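Local coordinates for protein putative hexose oxidase (Nonomuraea sp. ATCC 39727, PDB 5AWV) that binds FAD covalently and probably oxidises the sugar of glycopeptide antibiotics such as teicoplanin, at residues Pro29-Tyr42 against Glu57-Gln69. Sequence-based numbering, arbitrary orientation.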
loop_
_atom_site.group_PDB
_atom_site.type_symbol
_atom_site.label_atom_id
_atom_site.label_comp_id
_atom_site.label_asym_id
_atom_site.label_seq_id
_atom_site.Cartn_x
_atom_site.Cartn_y
_atom_site.Cartn_z
ATOM N N PRO A 29 12.250 21.931 9.141
ATOM C CA PRO A 29 11.962 20.940 8.112
ATOM C C PRO A 29 12.634 21.239 6.805
ATOM O O PRO A 29 12.884 22.393 6.452
ATOM C CB PRO A 29 10.416 21.008 8.001
ATOM C CG PRO A 29 10.055 22.363 8.484
ATOM C CD PRO A 29 11.032 22.671 9.582
ATOM N N ALA A 30 12.883 20.223 6.019
ATOM C CA ALA A 30 13.204 20.458 4.616
ATOM C C ALA A 30 11.949 20.987 3.856
ATOM O O ALA A 30 10.853 21.014 4.388
ATOM C CB ALA A 30 13.678 19.159 4.029
ATOM N N GLY A 31 12.169 21.450 2.638
ATOM C CA GLY A 31 11.157 22.012 1.762
ATOM C C GLY A 31 10.730 23.434 2.114
ATOM O O GLY A 31 11.202 23.973 3.087
ATOM N N PRO A 32 9.798 24.011 1.386
ATOM C CA PRO A 32 9.082 23.368 0.278
ATOM C C PRO A 32 9.851 23.556 -0.990
ATOM O O PRO A 32 10.647 24.469 -1.034
ATOM C CB PRO A 32 7.781 24.161 0.228
ATOM C CG PRO A 32 8.172 25.535 0.761
ATOM C CD PRO A 32 9.123 25.236 1.863
ATOM N N VAL A 33 9.659 22.733 -2.008
ATOM C CA VAL A 33 10.276 22.960 -3.251
ATOM C C VAL A 33 9.237 22.791 -4.355
ATOM O O VAL A 33 8.637 21.727 -4.507
ATOM C CB VAL A 33 11.444 21.972 -3.555
ATOM C CG1 VAL A 33 12.245 22.445 -4.744
ATOM C CG2 VAL A 33 12.350 21.772 -2.340
ATOM N N LYS A 34 9.107 23.776 -5.226
ATOM C CA LYS A 34 8.274 23.607 -6.401
ATOM C C LYS A 34 9.162 23.227 -7.527
ATOM O O LYS A 34 9.938 24.029 -7.949
ATOM C CB LYS A 34 7.543 24.893 -6.786
ATOM C CG LYS A 34 6.215 25.040 -6.092
ATOM C CD LYS A 34 6.107 26.272 -5.196
ATOM C CE LYS A 34 4.742 26.944 -5.322
ATOM N NZ LYS A 34 4.448 27.320 -6.752
ATOM N N VAL A 35 9.021 22.015 -8.034
ATOM C CA VAL A 35 9.843 21.460 -9.066
ATOM C C VAL A 35 9.039 21.558 -10.391
ATOM O O VAL A 35 8.110 20.781 -10.651
ATOM C CB VAL A 35 10.172 19.979 -8.769
ATOM C CG1 VAL A 35 11.030 19.376 -9.866
ATOM C CG2 VAL A 35 10.850 19.900 -7.405
ATOM N N THR A 36 9.468 22.508 -11.242
ATOM C CA THR A 36 8.866 22.738 -12.487
ATOM C C THR A 36 9.667 21.946 -13.512
ATOM O O THR A 36 10.790 21.516 -13.228
ATOM C CB THR A 36 8.906 24.276 -12.743
ATOM O OG1 THR A 36 10.232 24.751 -12.569
ATOM C CG2 THR A 36 8.077 25.008 -11.710
ATOM N N PRO A 37 9.171 21.846 -14.749
ATOM C CA PRO A 37 9.769 21.100 -15.809
ATOM C C PRO A 37 11.210 21.447 -16.159
ATOM O O PRO A 37 11.893 20.638 -16.668
ATOM C CB PRO A 37 8.858 21.410 -16.991
ATOM C CG PRO A 37 7.564 21.583 -16.379
ATOM C CD PRO A 37 7.923 22.468 -15.237
ATOM N N ASP A 38 11.671 22.620 -15.841
ATOM C CA ASP A 38 13.053 22.933 -16.106
ATOM C C ASP A 38 13.975 22.519 -14.973
ATOM O O ASP A 38 15.171 22.613 -15.135
ATOM C CB ASP A 38 13.195 24.436 -16.330
ATOM C CG ASP A 38 12.560 25.220 -15.216
ATOM O OD1 ASP A 38 11.440 24.831 -14.796
ATOM O OD2 ASP A 38 13.160 26.173 -14.721
ATOM N N ASP A 39 13.432 22.163 -13.815
ATOM C CA ASP A 39 14.253 21.753 -12.661
ATOM C C ASP A 39 14.787 20.375 -12.950
ATOM O O ASP A 39 14.110 19.531 -13.518
ATOM C CB ASP A 39 13.394 21.805 -11.405
ATOM C CG ASP A 39 14.140 21.473 -10.154
ATOM O OD1 ASP A 39 14.612 20.315 -9.987
ATOM O OD2 ASP A 39 14.237 22.361 -9.327
ATOM N N PRO A 40 16.061 20.131 -12.634
ATOM C CA PRO A 40 16.591 18.816 -12.946
ATOM C C PRO A 40 15.940 17.655 -12.142
ATOM O O PRO A 40 16.086 16.549 -12.552
ATOM C CB PRO A 40 18.058 18.920 -12.504
ATOM C CG PRO A 40 18.138 20.072 -11.637
ATOM C CD PRO A 40 17.053 21.012 -12.026
ATOM N N ARG A 41 15.314 17.918 -10.999
ATOM C CA ARG A 41 14.554 16.888 -10.288
ATOM C C ARG A 41 13.244 16.471 -10.959
ATOM O O ARG A 41 12.615 15.441 -10.591
ATOM C CB ARG A 41 14.231 17.350 -8.848
ATOM C CG ARG A 41 15.484 17.531 -8.029
ATOM C CD ARG A 41 15.309 18.385 -6.828
ATOM N NE ARG A 41 15.179 19.774 -7.153
ATOM C CZ ARG A 41 15.286 20.744 -6.263
ATOM N NH1 ARG A 41 15.456 20.521 -4.928
ATOM N NH2 ARG A 41 15.164 21.970 -6.724
ATOM N N TYR A 42 12.761 17.257 -11.915
ATOM C CA TYR A 42 11.360 17.039 -12.394
ATOM C C TYR A 42 11.071 15.657 -12.948
ATOM O O TYR A 42 10.076 15.002 -12.562
ATOM C CB TYR A 42 10.987 18.105 -13.466
ATOM C CG TYR A 42 9.614 17.988 -14.056
ATOM C CD1 TYR A 42 8.505 18.483 -13.412
ATOM C CD2 TYR A 42 9.442 17.388 -15.285
ATOM C CE1 TYR A 42 7.219 18.387 -13.992
ATOM C CE2 TYR A 42 8.173 17.282 -15.876
ATOM C CZ TYR A 42 7.073 17.786 -15.220
ATOM O OH TYR A 42 5.832 17.646 -15.822
ATOM N N GLU A 57 2.036 14.845 -16.978
ATOM C CA GLU A 57 2.913 15.973 -17.277
ATOM C C GLU A 57 2.432 17.136 -16.387
ATOM O O GLU A 57 1.759 18.029 -16.842
ATOM C CB GLU A 57 2.825 16.302 -18.806
ATOM C CG GLU A 57 3.833 17.334 -19.313
ATOM C CD GLU A 57 5.292 16.857 -19.160
ATOM O OE1 GLU A 57 5.508 15.622 -19.348
ATOM O OE2 GLU A 57 6.188 17.708 -18.839
ATOM N N PRO A 58 2.725 17.079 -15.091
ATOM C CA PRO A 58 2.208 18.131 -14.261
ATOM C C PRO A 58 2.905 19.488 -14.500
ATOM O O PRO A 58 4.075 19.523 -14.881
ATOM C CB PRO A 58 2.492 17.624 -12.826
ATOM C CG PRO A 58 3.573 16.634 -12.999
ATOM C CD PRO A 58 3.417 16.022 -14.314
ATOM N N ASP A 59 2.200 20.564 -14.180
ATOM C CA ASP A 59 2.807 21.908 -14.176
ATOM C C ASP A 59 3.983 21.983 -13.211
ATOM O O ASP A 59 5.022 22.586 -13.515
ATOM C CB ASP A 59 1.774 22.976 -13.798
ATOM C CG ASP A 59 0.650 23.123 -14.848
ATOM O OD1 ASP A 59 0.760 22.638 -16.011
ATOM O OD2 ASP A 59 -0.350 23.722 -14.505
ATOM N N TYR A 60 3.806 21.408 -12.011
ATOM C CA TYR A 60 4.935 21.310 -11.113
ATOM C C TYR A 60 4.707 20.155 -10.193
ATOM O O TYR A 60 3.554 19.687 -10.076
ATOM C CB TYR A 60 5.187 22.606 -10.286
ATOM C CG TYR A 60 4.062 23.195 -9.499
ATOM C CD1 TYR A 60 3.105 24.070 -10.101
ATOM C CD2 TYR A 60 3.949 22.956 -8.118
ATOM C CE1 TYR A 60 2.063 24.619 -9.334
ATOM C CE2 TYR A 60 2.926 23.469 -7.409
ATOM C CZ TYR A 60 1.972 24.311 -8.008
ATOM O OH TYR A 60 0.926 24.787 -7.176
ATOM N N ILE A 61 5.774 19.726 -9.529
ATOM C CA ILE A 61 5.676 18.793 -8.403
ATOM C C ILE A 61 6.153 19.515 -7.114
ATOM O O ILE A 61 7.233 20.061 -7.060
ATOM C CB ILE A 61 6.500 17.522 -8.741
ATOM C CG1 ILE A 61 5.955 16.926 -10.019
ATOM C CG2 ILE A 61 6.436 16.482 -7.621
ATOM C CD1 ILE A 61 6.770 15.864 -10.697
ATOM N N HIS A 62 5.326 19.518 -6.087
ATOM C CA HIS A 62 5.576 20.229 -4.867
ATOM C C HIS A 62 6.055 19.272 -3.794
ATOM O O HIS A 62 5.272 18.407 -3.270
ATOM C CB HIS A 62 4.259 20.909 -4.487
ATOM C CG HIS A 62 4.396 22.211 -3.794
ATOM N ND1 HIS A 62 3.366 23.128 -3.735
ATOM C CD2 HIS A 62 5.410 22.732 -3.063
ATOM C CE1 HIS A 62 3.756 24.169 -3.024
ATOM N NE2 HIS A 62 4.987 23.947 -2.595
ATOM N N LEU A 63 7.337 19.399 -3.478
ATOM C CA LEU A 63 7.928 18.669 -2.354
ATOM C C LEU A 63 7.670 19.378 -1.080
ATOM O O LEU A 63 7.949 20.588 -0.976
ATOM C CB LEU A 63 9.454 18.576 -2.536
ATOM C CG LEU A 63 9.897 17.577 -3.571
ATOM C CD1 LEU A 63 11.374 17.761 -3.944
ATOM C CD2 LEU A 63 9.664 16.116 -3.152
ATOM N N VAL A 64 7.119 18.655 -0.105
ATOM C CA VAL A 64 6.723 19.242 1.116
ATOM C C VAL A 64 7.350 18.487 2.319
ATOM O O VAL A 64 7.344 17.283 2.360
ATOM C CB VAL A 64 5.185 19.258 1.235
ATOM C CG1 VAL A 64 4.575 20.180 0.207
ATOM C CG2 VAL A 64 4.579 17.848 1.117
ATOM N N GLY A 65 7.866 19.232 3.280
ATOM C CA GLY A 65 8.556 18.707 4.467
ATOM C C GLY A 65 7.879 18.935 5.777
ATOM O O GLY A 65 8.422 18.568 6.825
ATOM N N SER A 66 6.632 19.456 5.746
ATOM C CA SER A 66 5.846 19.625 6.951
ATOM C C SER A 66 4.368 19.738 6.693
ATOM O O SER A 66 3.997 20.017 5.615
ATOM C CB SER A 66 6.271 20.906 7.710
ATOM O OG SER A 66 5.768 22.078 7.045
ATOM N N THR A 67 3.573 19.586 7.746
ATOM C CA THR A 67 2.085 19.688 7.652
ATOM C C THR A 67 1.718 21.083 7.147
ATOM O O THR A 67 0.873 21.231 6.238
ATOM C CB THR A 67 1.448 19.371 8.988
ATOM O OG1 THR A 67 1.770 18.033 9.304
ATOM C CG2 THR A 67 -0.056 19.549 8.966
ATOM N N GLN A 68 2.400 22.122 7.665
ATOM C CA GLN A 68 2.110 23.498 7.193
ATOM C C GLN A 68 2.397 23.669 5.728
ATOM O O GLN A 68 1.685 24.320 5.000
ATOM C CB GLN A 68 2.870 24.580 8.007
ATOM C CG GLN A 68 2.574 26.031 7.547
ATOM C CD GLN A 68 1.082 26.377 7.737
ATOM O OE1 GLN A 68 0.391 26.842 6.795
ATOM N NE2 GLN A 68 0.557 26.048 8.917
ATOM N N GLN A 69 3.517 23.165 5.268
ATOM C CA GLN A 69 3.780 23.201 3.888
ATOM C C GLN A 69 2.758 22.466 3.038
ATOM O O GLN A 69 2.449 22.904 1.903
ATOM C CB GLN A 69 5.136 22.568 3.599
ATOM C CG GLN A 69 6.323 23.468 3.958
ATOM C CD GLN A 69 7.649 22.700 3.800
ATOM O OE1 GLN A 69 7.870 22.047 2.808
ATOM N NE2 GLN A 69 8.483 22.772 4.775
HETATM O O HOH W 1 11.322 18.093 6.752
#
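An antiparallel strand pair at the edge of the mixed sheet in the FAD-binding part of the fold joins Val33-Val35 to Ile61-Leu63. Val33 and Leu63 form one hydrogen-bonded pair, with Val33 N to Leu63 O at 2.9 Å, and Val35 and Ile61 the other, with Ile61 N to Val35 O at 2.8 Å. Between them, at the non-hydrogen-bonded pair, Lys34 lies alongside His62, its CG 3.8 Å from the imidazole centroid in a CH-pi contact. The lysine chain bends beyond CG, bringing NZ over a face of Tyr60, 4.3 Å from the ring centroid, a cation-pi contact; Glu76 of helix 67-80 takes the same ammonium in a salt bridge. Within the chain, strand 33-35 is one edge of this four-stranded sheet, in which 60-63 also pairs with 104-107. On the face opposite Lys34, Val35 CG2 meets Leu63 CD1, and Leu45 of helix 42-46 packs on both residues. Gln69, in the first turn of helix 67-80, holds the loop before strand 33-35: NE2 donates to Ala30 O (3.0 Å, 167°) within the amide plane, while OE1 accepts from Gly65 N, well out of that plane; together they set which way round the amide lies. Beyond the strands, Tyr42 CG stands anti to its backbone N (chi1 179°), and OH donates a hydrogen bond to Pro58 O (2.7 Å), in the carbonyl plane on a lone pair.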